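Local coordinates for periplasmic beta-glucosidase (Pseudomonas aeruginosa, PDB 6R5T), which acts as a periplasmic family 3 glycoside hydrolase, probably removing terminal, non-reducing beta-D-glucosyl residues with release of beta-D-glucose, at the interface of chains A and B. Sequence-based numbering; all coordinates share one arbitrary frame. Chains: chain A/B, Periplasmic beta-glucosidase.

The interface of chains A and B. Residues chain A 199, 575, 577; chain B 185, 192, 194.
B:Glu185, at the start of the 3-10 helix 185-187, reaches across the two-fold interface and spends both carboxylate oxygens on chain A. B:Glu185 OE2 takes hydrogen bonds from the two terminal guanidinium nitrogens of A:Arg199, NH1 and NH2, each at 2.9 Å. The grip is end-on, and OE2 lies in the guanidinium plane; NH2 meets its syn lone pair, whereas NH1 approaches on the syn side but 30° out of the carboxylate plane. The other oxygen, B:Glu185 OE1, accepts the phenol OH of A:Tyr577 at 2.5 Å, a short bond that also comes from above the carboxylate plane. Together these donors should restrain rotation of the carboxylate and would favour its charged form. Below it, CG of B:Glu185 packs on CG of A:Pro575 at 3.5 Å, crosswise to the proline ring, which itself abuts the tyrosine's edge.

A looser half lies along A:Arg199, whose chain leaves helix 197-204 extended and then bends at chi3 (-77°), turning the guanidinium toward the glutamate. B:Asp194 stacks its carboxylate nearly parallel to that group, the planes 9° apart, in a salt bridge with A:Arg199 NE and B:Asp194 OD1 3.7 Å apart. B:Thr192 contributes little beyond a methyl contact with NH2. Each contact has a twin with the chains exchanged in the deposited assembly; the structure alone does not show that this dimer forms in the periplasm. Over the centre of the guanidinium sits B:Asp194 CB, 3.6 Å from A:Arg199 CZ.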
loop_
_atom_site.group_PDB
_atom_site.type_symbol
_atom_site.label_atom_id
_atom_site.label_comp_id
_atom_site.label_asym_id
_atom_site.label_seq_id
_atom_site.Cartn_x
_atom_site.Cartn_y
_atom_site.Cartn_z
ATOM N N ARG A 199 -10.924 -1.251 10.750
ATOM C CA ARG A 199 -11.022 -1.207 9.258
ATOM C C ARG A 199 -11.636 -2.531 8.759
ATOM O O ARG A 199 -12.490 -2.554 7.841
ATOM C CB ARG A 199 -9.670 -0.934 8.610
ATOM C CG ARG A 199 -9.672 -1.067 7.104
ATOM C CD ARG A 199 -8.349 -0.714 6.447
ATOM N NE ARG A 199 -8.148 0.722 6.385
ATOM C CZ ARG A 199 -7.185 1.307 5.658
ATOM N NH1 ARG A 199 -6.299 0.591 5.005
ATOM N NH2 ARG A 199 -7.099 2.609 5.610
ATOM N N PRO A 575 -3.007 3.409 -3.053
ATOM C CA PRO A 575 -4.417 3.310 -3.419
ATOM C C PRO A 575 -5.114 4.654 -3.477
ATOM O O PRO A 575 -4.808 5.563 -2.751
ATOM C CB PRO A 575 -4.984 2.521 -2.245
ATOM C CG PRO A 575 -4.199 3.066 -1.063
ATOM C CD PRO A 575 -2.810 3.248 -1.604
ATOM N N TYR A 577 -9.198 5.809 -3.390
ATOM C CA TYR A 577 -10.593 5.375 -3.234
ATOM C C TYR A 577 -11.353 6.521 -2.608
ATOM O O TYR A 577 -10.761 7.326 -1.881
ATOM C CB TYR A 577 -10.652 4.091 -2.384
ATOM C CG TYR A 577 -9.928 4.128 -1.064
ATOM C CD1 TYR A 577 -8.567 3.864 -0.980
ATOM C CD2 TYR A 577 -10.590 4.414 0.120
ATOM C CE1 TYR A 577 -7.902 3.830 0.232
ATOM C CE2 TYR A 577 -9.948 4.373 1.344
ATOM C CZ TYR A 577 -8.585 4.103 1.410
ATOM O OH TYR A 577 -7.954 4.040 2.628
ATOM N N GLU B 185 -0.515 5.704 4.013
ATOM C CA GLU B 185 -1.091 5.040 2.828
ATOM C C GLU B 185 -0.762 5.852 1.575
ATOM O O GLU B 185 -0.813 7.109 1.565
ATOM C CB GLU B 185 -2.592 4.912 3.032
ATOM C CG GLU B 185 -3.290 3.865 2.260
ATOM C CD GLU B 185 -4.655 3.618 2.922
ATOM O OE1 GLU B 185 -5.520 4.374 2.614
ATOM O OE2 GLU B 185 -4.760 2.814 3.897
ATOM N N THR B 192 -3.326 8.564 6.430
ATOM C CA THR B 192 -3.801 7.407 7.203
ATOM C C THR B 192 -2.795 6.278 7.327
ATOM O O THR B 192 -2.192 5.862 6.362
ATOM C CB THR B 192 -5.016 6.860 6.466
ATOM O OG1 THR B 192 -5.921 7.943 6.293
ATOM C CG2 THR B 192 -5.652 5.685 7.164
ATOM N N ASP B 194 -2.791 2.407 8.926
ATOM C CA ASP B 194 -3.704 1.353 9.393
ATOM C C ASP B 194 -2.903 0.059 9.404
ATOM O O ASP B 194 -2.360 -0.320 8.328
ATOM C CB ASP B 194 -4.954 1.315 8.516
ATOM C CG ASP B 194 -5.951 0.333 9.061
ATOM O OD1 ASP B 194 -5.775 -0.885 8.722
ATOM O OD2 ASP B 194 -6.811 0.776 9.883
#